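Local coordinates for putative Oleoyl-[acyl-carrier protein] thioesterase (Lactobacillus plantarum, PDB 2OWN) that probably hydrolyses the thioester of oleoyl-[acyl-carrier protein], releasing the free fatty acid from its carrier, at residues G88-R98 with I130-E141; S10-I18 with I37-Q45. One frame throughout, in Å; residues are numbered along the deposited sequence.

Contact 1: residues G88-R98 with I130-E141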
# COMPACT_ATOMS: atom_id res chain seq x y z
N GLY B 88 -21.92 13.36 3.00
CA GLY B 88 -21.49 14.77 3.09
C GLY B 88 -22.66 15.31 3.90
O GLY B 88 -23.63 15.82 3.33
N SER B 89 -22.57 15.14 5.22
CA SER B 89 -23.63 15.49 6.19
C SER B 89 -24.05 16.95 6.25
O SER B 89 -25.25 17.25 6.16
CB SER B 89 -23.21 15.01 7.58
OG SER B 89 -23.00 13.61 7.54
N ALA B 90 -23.07 17.84 6.40
CA ALA B 90 -23.32 19.29 6.50
C ALA B 90 -22.11 20.17 6.21
O ALA B 90 -21.00 19.66 5.96
CB ALA B 90 -23.88 19.60 7.88
N TYR B 91 -22.34 21.49 6.18
CA TYR B 91 -21.28 22.50 5.95
C TYR B 91 -21.69 23.92 6.40
O TYR B 91 -22.89 24.21 6.53
CB TYR B 91 -20.89 22.54 4.46
CG TYR B 91 -21.92 23.18 3.53
CD1 TYR B 91 -23.12 22.51 3.19
CD2 TYR B 91 -21.71 24.47 2.98
CE1 TYR B 91 -24.09 23.11 2.33
CE2 TYR B 91 -22.67 25.08 2.11
CZ TYR B 91 -23.86 24.40 1.79
OH TYR B 91 -24.78 24.97 0.96
N ASN B 92 -20.68 24.76 6.66
CA ASN B 92 -20.84 26.19 7.01
C ASN B 92 -20.03 26.98 5.91
O ASN B 92 -19.51 26.33 4.99
CB ASN B 92 -20.52 26.43 8.52
CG ASN B 92 -19.03 26.35 8.89
OD1 ASN B 92 -18.14 26.09 8.09
ND2 ASN B 92 -18.76 26.58 10.17
N PRO B 93 -19.97 28.34 5.95
CA PRO B 93 -19.22 29.13 4.93
C PRO B 93 -17.77 28.71 4.54
O PRO B 93 -17.40 28.89 3.37
CB PRO B 93 -19.20 30.54 5.55
CG PRO B 93 -20.49 30.61 6.26
CD PRO B 93 -20.63 29.26 6.91
N TYR B 94 -17.02 28.13 5.49
CA TYR B 94 -15.62 27.68 5.30
C TYR B 94 -15.34 26.16 5.49
O TYR B 94 -14.55 25.60 4.71
CB TYR B 94 -14.69 28.50 6.21
CG TYR B 94 -14.64 29.96 5.85
CD1 TYR B 94 -15.56 30.89 6.41
CD2 TYR B 94 -13.69 30.45 4.91
CE1 TYR B 94 -15.52 32.28 6.05
CE2 TYR B 94 -13.64 31.83 4.55
CZ TYR B 94 -14.56 32.74 5.12
OH TYR B 94 -14.52 34.07 4.77
N PHE B 95 -15.99 25.53 6.48
CA PHE B 95 -15.80 24.09 6.83
C PHE B 95 -16.95 23.16 6.40
O PHE B 95 -18.12 23.54 6.49
CB PHE B 95 -15.59 23.95 8.35
CG PHE B 95 -14.50 24.83 8.89
CD1 PHE B 95 -13.15 24.43 8.82
CD2 PHE B 95 -14.82 26.08 9.47
CE1 PHE B 95 -12.11 25.28 9.32
CE2 PHE B 95 -13.79 26.94 9.98
CZ PHE B 95 -12.43 26.53 9.90
N ALA B 96 -16.59 21.95 5.93
CA ALA B 96 -17.51 20.89 5.49
C ALA B 96 -17.36 19.68 6.42
O ALA B 96 -16.23 19.24 6.65
CB ALA B 96 -17.20 20.49 4.06
N TYR B 97 -18.48 19.15 6.93
CA TYR B 97 -18.53 17.99 7.85
C TYR B 97 -18.89 16.71 7.07
O TYR B 97 -20.01 16.63 6.55
CB TYR B 97 -19.52 18.28 8.99
CG TYR B 97 -19.69 17.17 10.01
CD1 TYR B 97 -18.61 16.80 10.85
CD2 TYR B 97 -20.93 16.51 10.18
CE1 TYR B 97 -18.76 15.77 11.83
CE2 TYR B 97 -21.09 15.47 11.16
CZ TYR B 97 -20.00 15.11 11.98
OH TYR B 97 -20.16 14.12 12.92
N ARG B 98 -17.96 15.75 7.01
CA ARG B 98 -18.13 14.47 6.29
C ARG B 98 -17.97 13.26 7.22
O ARG B 98 -16.96 13.15 7.94
CB ARG B 98 -17.14 14.41 5.13
CG ARG B 98 -17.17 13.14 4.26
CD ARG B 98 -16.40 13.33 2.95
NE ARG B 98 -17.21 14.12 2.02
CZ ARG B 98 -18.04 13.64 1.07
NH1 ARG B 98 -18.20 12.33 0.82
NH2 ARG B 98 -18.72 14.52 0.32
N ILE B 130 -16.58 28.08 0.86
CA ILE B 130 -17.15 26.88 0.23
C ILE B 130 -18.19 27.29 -0.83
O ILE B 130 -19.12 28.04 -0.52
CB ILE B 130 -17.79 25.88 1.25
CG1 ILE B 130 -16.74 25.39 2.25
CG2 ILE B 130 -18.41 24.67 0.53
CD1 ILE B 130 -17.25 24.38 3.26
N LEU B 131 -18.00 26.79 -2.06
CA LEU B 131 -18.90 27.04 -3.19
C LEU B 131 -20.09 26.08 -3.02
O LEU B 131 -19.84 24.86 -2.95
CB LEU B 131 -18.20 26.78 -4.53
CG LEU B 131 -16.92 27.57 -4.86
CD1 LEU B 131 -16.31 27.07 -6.16
CD2 LEU B 131 -17.17 29.08 -4.93
N PRO B 132 -21.35 26.59 -2.90
CA PRO B 132 -22.52 25.68 -2.75
C PRO B 132 -22.77 24.69 -3.92
O PRO B 132 -23.36 23.65 -3.67
CB PRO B 132 -23.70 26.65 -2.55
CG PRO B 132 -23.27 27.91 -3.14
CD PRO B 132 -21.80 28.00 -2.88
N GLU B 133 -22.33 25.03 -5.15
CA GLU B 133 -22.45 24.13 -6.33
C GLU B 133 -21.63 22.83 -6.17
O GLU B 133 -22.07 21.78 -6.63
CB GLU B 133 -22.07 24.84 -7.65
CG GLU B 133 -20.59 25.34 -7.77
CD GLU B 133 -20.28 26.07 -9.08
OE1 GLU B 133 -21.10 26.08 -10.02
OE2 GLU B 133 -19.17 26.64 -9.16
N LEU B 134 -20.45 22.92 -5.54
CA LEU B 134 -19.57 21.76 -5.27
C LEU B 134 -19.99 20.89 -4.05
O LEU B 134 -19.43 19.80 -3.87
CB LEU B 134 -18.10 22.20 -5.11
CG LEU B 134 -17.50 23.03 -6.26
CD1 LEU B 134 -16.06 23.39 -5.94
CD2 LEU B 134 -17.56 22.33 -7.62
N VAL B 135 -20.93 21.38 -3.22
CA VAL B 135 -21.50 20.68 -2.03
C VAL B 135 -22.99 20.26 -2.21
O VAL B 135 -23.38 19.23 -1.65
CB VAL B 135 -21.30 21.54 -0.74
CG1 VAL B 135 -21.83 20.86 0.52
CG2 VAL B 135 -19.83 21.81 -0.54
N ALA B 136 -23.79 21.05 -2.95
CA ALA B 136 -25.24 20.79 -3.24
C ALA B 136 -25.61 19.35 -3.68
O ALA B 136 -26.58 18.81 -3.13
CB ALA B 136 -25.82 21.80 -4.25
N PRO B 137 -24.86 18.74 -4.66
CA PRO B 137 -25.11 17.34 -5.09
C PRO B 137 -25.08 16.28 -3.96
O PRO B 137 -25.75 15.26 -4.09
CB PRO B 137 -23.99 17.09 -6.12
CG PRO B 137 -23.71 18.41 -6.67
CD PRO B 137 -23.81 19.34 -5.50
N TYR B 138 -24.31 16.52 -2.89
CA TYR B 138 -24.27 15.63 -1.71
C TYR B 138 -25.53 15.77 -0.81
O TYR B 138 -25.75 14.92 0.06
CB TYR B 138 -23.04 15.87 -0.82
CG TYR B 138 -21.70 15.85 -1.52
CD1 TYR B 138 -21.27 14.71 -2.25
CD2 TYR B 138 -20.81 16.95 -1.42
CE1 TYR B 138 -19.99 14.69 -2.91
CE2 TYR B 138 -19.54 16.94 -2.06
CZ TYR B 138 -19.13 15.81 -2.79
OH TYR B 138 -17.90 15.83 -3.40
N GLN B 139 -26.32 16.85 -1.00
CA GLN B 139 -27.54 17.20 -0.23
C GLN B 139 -27.18 17.53 1.25
O GLN B 139 -27.94 17.22 2.16
CB GLN B 139 -28.64 16.12 -0.40
CG GLN B 139 -29.03 15.88 -1.87
CD GLN B 139 -30.18 14.88 -2.06
OE1 GLN B 139 -30.76 14.36 -1.11
NE2 GLN B 139 -30.49 14.60 -3.33
N SER B 140 -26.05 18.23 1.43
CA SER B 140 -25.52 18.61 2.75
C SER B 140 -26.33 19.78 3.33
O SER B 140 -26.64 20.71 2.58
CB SER B 140 -24.05 19.04 2.64
OG SER B 140 -23.25 18.08 1.99
N GLU B 141 -26.66 19.73 4.64
CA GLU B 141 -27.43 20.82 5.28
C GLU B 141 -26.51 22.01 5.61
O GLU B 141 -25.35 21.80 5.99
CB GLU B 141 -28.23 20.39 6.52
CG GLU B 141 -27.46 19.89 7.76
CD GLU B 141 -28.35 19.73 9.01
OE1 GLU B 141 -29.61 19.83 8.94
OE2 GLU B 141 -27.78 19.51 10.10
O HOH W 1 -23.89 13.00 1.00
O HOH W 2 -20.78 17.96 3.66
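Ser140 OG sits between two polar partners: it donates to Gly88 O at 2.7 Å, coming in from above the carbonyl plane, and accepts from water 2, which lies 3.0 Å from Ser140 OG and within bonding distance of Ala90 O, at 2.9 Å. With chi1 at -53° the hydroxyl lies beside its own backbone N and opposite the carbonyl carbon, turned to Gly88. One residue on, Glu141 pairs in parallel with the end of strand 81-91: its N donates to Ser89 O, and its O accepts from Tyr91 N at 3.0 Å. In the same strand, Ser89 and Ala90 both face Tyr97 in a classic beta bulge.

The Tyr91 ring fills the bend of the 130-141 loop. Val135 CG1 makes a CH-pi contact over one face, 3.8 Å from the centroid of the Tyr91 ring, Ser140 O lies in plane at the ring edge, and Ile130 CG2 approaches obliquely. At the hairpin turn, Asn92 OD1 accepts from Phe95 N in an Asx motif, and Pro93 O takes a bond of 2.8 Å from Ile130 N. Ile130 CD1 then tucks against the Tyr94 and Phe95 backbone.

Arg98 bends at chi3 to bring NH2 over the centre of the Tyr138 ring, a cation-pi contact with CZ of Arg98 4.6 Å from the Tyr138 centroid and the two planes 75° apart; Tyr138 OH bonds to Ser46. Together these contacts fasten a long connecting loop to a beta hairpin in the N-terminal hotdog domain of an acyl-ACP thioesterase.

Contact 2: residues S10-I18 with I37-Q45; sequences SLYSEQHRI and IAVLASEDQ. With GOL (glycerol), chain R.
Tyr12 lies along the last turn of 37-45, part of the long helix 31-48 that the sheet of a hotdog fold wraps; strand 12-17 passes it at 8.4 Å between axes, running 126° to it. Starting at the root, Tyr12 CB rests on Gln45 CG at 3.5 Å, the two side chains sliding past each other in opposite directions with ring and amide planes 14° apart. CG meets Gln45 CB, and chi1 of 179°, which puts CG opposite the backbone N, lays the ring face over Gln45 CA. CD2 and CE2 come near Ala41 O, CZ approaches Asp44 CB, and Tyr12 OH accepts at 3.0 Å from O2 of a glycerol, probably a crystallisation additive. Replacing this tyrosine with an alanine would probably uncover Gln45 CA and open a gap beside Ala41 O and Asp44 CB.

Farther along, Glu14 and Asp44 bring their carboxylates together nearly coplanar, Glu14 OE1 2.8 Å from Asp44 OD2, and one of the two acids probably carries a proton. Arg17 of the second subunit forms a salt bridge with Asp44 OD1, which would ease the crowding of charge. His16, bonded through NE2 to Glu22, receives Ile37 CG2 over one ring face, 3.8 Å from the His16 centroid. At the other end Gln45 NE2 bonds weakly to Ser10 O, and water 1 bridges the same pair, 2.8 Å from Gln45 NE2.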
# COMPACT_ATOMS: atom_id res chain seq x y z
N SER B 10 -27.42 12.58 1.46
CA SER B 10 -27.37 11.32 0.70
C SER B 10 -26.31 10.35 1.24
O SER B 10 -25.22 10.78 1.59
CB SER B 10 -27.07 11.57 -0.79
OG SER B 10 -28.03 12.44 -1.37
N LEU B 11 -26.68 9.06 1.32
CA LEU B 11 -25.82 7.98 1.80
C LEU B 11 -25.37 7.15 0.60
O LEU B 11 -26.21 6.55 -0.08
CB LEU B 11 -26.58 7.10 2.81
CG LEU B 11 -25.85 5.94 3.50
CD1 LEU B 11 -24.68 6.42 4.34
CD2 LEU B 11 -26.82 5.19 4.39
N TYR B 12 -24.06 7.17 0.32
CA TYR B 12 -23.43 6.41 -0.77
C TYR B 12 -22.62 5.29 -0.13
O TYR B 12 -21.81 5.58 0.77
CB TYR B 12 -22.52 7.29 -1.64
CG TYR B 12 -21.82 6.53 -2.76
CD1 TYR B 12 -22.49 6.29 -3.99
CD2 TYR B 12 -20.51 6.01 -2.60
CE1 TYR B 12 -21.85 5.55 -5.05
CE2 TYR B 12 -19.87 5.27 -3.65
CZ TYR B 12 -20.55 5.05 -4.87
OH TYR B 12 -19.94 4.34 -5.88
N SER B 13 -22.80 4.04 -0.61
CA SER B 13 -22.06 2.87 -0.10
C SER B 13 -21.51 1.95 -1.20
O SER B 13 -22.03 1.93 -2.32
CB SER B 13 -22.87 2.04 0.90
OG SER B 13 -23.95 1.35 0.30
N GLU B 14 -20.46 1.21 -0.84
CA GLU B 14 -19.81 0.22 -1.71
C GLU B 14 -19.14 -0.87 -0.87
O GLU B 14 -18.79 -0.62 0.29
CB GLU B 14 -18.78 0.88 -2.64
CG GLU B 14 -17.48 1.41 -1.98
CD GLU B 14 -16.58 2.11 -2.96
OE1 GLU B 14 -17.04 3.07 -3.59
OE2 GLU B 14 -15.39 1.74 -3.08
N GLN B 15 -18.94 -2.03 -1.49
CA GLN B 15 -18.27 -3.17 -0.86
C GLN B 15 -16.78 -3.15 -1.23
O GLN B 15 -16.40 -2.69 -2.32
CB GLN B 15 -18.92 -4.50 -1.25
CG GLN B 15 -20.37 -4.63 -0.74
CD GLN B 15 -21.05 -5.94 -1.15
OE1 GLN B 15 -20.41 -6.96 -1.42
NE2 GLN B 15 -22.38 -5.91 -1.18
N HIS B 16 -15.94 -3.62 -0.30
CA HIS B 16 -14.49 -3.70 -0.51
C HIS B 16 -13.94 -4.96 0.16
O HIS B 16 -14.16 -5.17 1.36
CB HIS B 16 -13.76 -2.47 0.03
CG HIS B 16 -12.27 -2.53 -0.17
ND1 HIS B 16 -11.66 -2.15 -1.34
CD2 HIS B 16 -11.28 -2.97 0.65
CE1 HIS B 16 -10.36 -2.35 -1.25
NE2 HIS B 16 -10.10 -2.84 -0.05
N ARG B 17 -13.16 -5.71 -0.61
CA ARG B 17 -12.50 -6.92 -0.18
C ARG B 17 -11.15 -6.45 0.36
O ARG B 17 -10.33 -5.90 -0.41
CB ARG B 17 -12.39 -7.93 -1.34
CG ARG B 17 -11.61 -9.18 -1.09
CD ARG B 17 -10.09 -9.02 -1.27
NE ARG B 17 -9.48 -10.30 -1.05
CZ ARG B 17 -9.28 -11.25 -1.97
NH1 ARG B 17 -9.61 -11.11 -3.28
NH2 ARG B 17 -8.71 -12.36 -1.56
N ILE B 18 -10.89 -6.73 1.64
CA ILE B 18 -9.62 -6.39 2.30
C ILE B 18 -8.59 -7.43 1.84
O ILE B 18 -8.81 -8.62 2.05
CB ILE B 18 -9.73 -6.41 3.84
CG1 ILE B 18 -10.77 -5.40 4.35
CG2 ILE B 18 -8.36 -6.12 4.53
CD1 ILE B 18 -10.41 -3.92 4.17
N ILE B 37 -9.73 3.39 2.00
CA ILE B 37 -11.08 2.89 1.60
C ILE B 37 -12.20 3.89 1.92
O ILE B 37 -13.20 3.90 1.20
CB ILE B 37 -11.38 1.43 2.11
CG1 ILE B 37 -11.58 1.34 3.63
CG2 ILE B 37 -10.27 0.47 1.59
CD1 ILE B 37 -11.75 -0.09 4.16
N ALA B 38 -12.07 4.67 3.01
CA ALA B 38 -13.05 5.73 3.37
C ALA B 38 -13.06 6.81 2.27
O ALA B 38 -14.13 7.15 1.75
CB ALA B 38 -12.73 6.36 4.72
N VAL B 39 -11.86 7.28 1.90
CA VAL B 39 -11.64 8.28 0.82
C VAL B 39 -12.05 7.72 -0.57
O VAL B 39 -12.54 8.49 -1.40
CB VAL B 39 -10.19 8.88 0.87
CG1 VAL B 39 -9.81 9.69 -0.39
CG2 VAL B 39 -10.02 9.72 2.14
N LEU B 40 -11.83 6.41 -0.81
CA LEU B 40 -12.25 5.71 -2.05
C LEU B 40 -13.77 5.81 -2.21
O LEU B 40 -14.24 6.10 -3.30
CB LEU B 40 -11.84 4.22 -2.06
CG LEU B 40 -12.14 3.38 -3.31
CD1 LEU B 40 -11.37 3.90 -4.53
CD2 LEU B 40 -11.82 1.92 -3.07
N ALA B 41 -14.51 5.56 -1.12
CA ALA B 41 -15.99 5.69 -1.07
C ALA B 41 -16.46 7.14 -1.33
O ALA B 41 -17.46 7.36 -2.05
CB ALA B 41 -16.55 5.18 0.27
N SER B 42 -15.71 8.11 -0.77
CA SER B 42 -15.98 9.56 -0.93
C SER B 42 -15.74 10.03 -2.37
O SER B 42 -16.57 10.78 -2.90
CB SER B 42 -15.15 10.39 0.07
OG SER B 42 -15.37 11.79 -0.06
N GLU B 43 -14.61 9.62 -2.98
CA GLU B 43 -14.29 9.98 -4.40
C GLU B 43 -15.31 9.37 -5.39
O GLU B 43 -15.66 10.03 -6.36
CB GLU B 43 -12.84 9.64 -4.80
CG GLU B 43 -11.79 10.54 -4.08
CD GLU B 43 -10.32 10.27 -4.49
OE1 GLU B 43 -10.05 9.64 -5.55
OE2 GLU B 43 -9.43 10.74 -3.75
N ASP B 44 -15.78 8.15 -5.12
CA ASP B 44 -16.80 7.46 -5.96
C ASP B 44 -18.18 8.07 -5.84
O ASP B 44 -18.92 8.04 -6.82
CB ASP B 44 -16.85 5.96 -5.66
CG ASP B 44 -15.56 5.26 -6.02
OD1 ASP B 44 -14.74 5.81 -6.80
OD2 ASP B 44 -15.34 4.16 -5.50
N GLN B 45 -18.55 8.56 -4.64
CA GLN B 45 -19.82 9.29 -4.43
C GLN B 45 -19.74 10.57 -5.27
O GLN B 45 -20.66 10.86 -6.04
CB GLN B 45 -20.06 9.65 -2.95
CG GLN B 45 -21.41 10.40 -2.68
CD GLN B 45 -21.70 10.72 -1.22
OE1 GLN B 45 -20.84 10.60 -0.34
NE2 GLN B 45 -22.93 11.17 -0.96
C1 GOL R . -18.43 0.46 -6.61
O1 GOL R . -18.88 -0.73 -7.21
C2 GOL R . -18.05 1.49 -7.66
O2 GOL R . -17.76 2.71 -7.02
C3 GOL R . -16.83 1.02 -8.46
O3 GOL R . -16.31 2.05 -9.27
O HOH W 1 -23.89 13.00 1.00

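How the contacts relate
From the N terminus, the chain first runs out along strand 12-17 and returns through helix 31-48, so contact 2 closes a short loop of 18 residues. Only after strand 61-72 does contact 1 open, its own loop spanning the strands between 98 and 130; the two are in series, neither nested nor crossed. They meet in space all the same. Strand 12-17 pairs with 81-91, which in turn carries 141-142, and the Ser10 N to Tyr138 O contact, probably a hydrogen bond, joins the start of one to the end of the other. Arg98 also packs on Ser42 and Gln45, tying the hairpin to the helix, and water 1 serves both contacts.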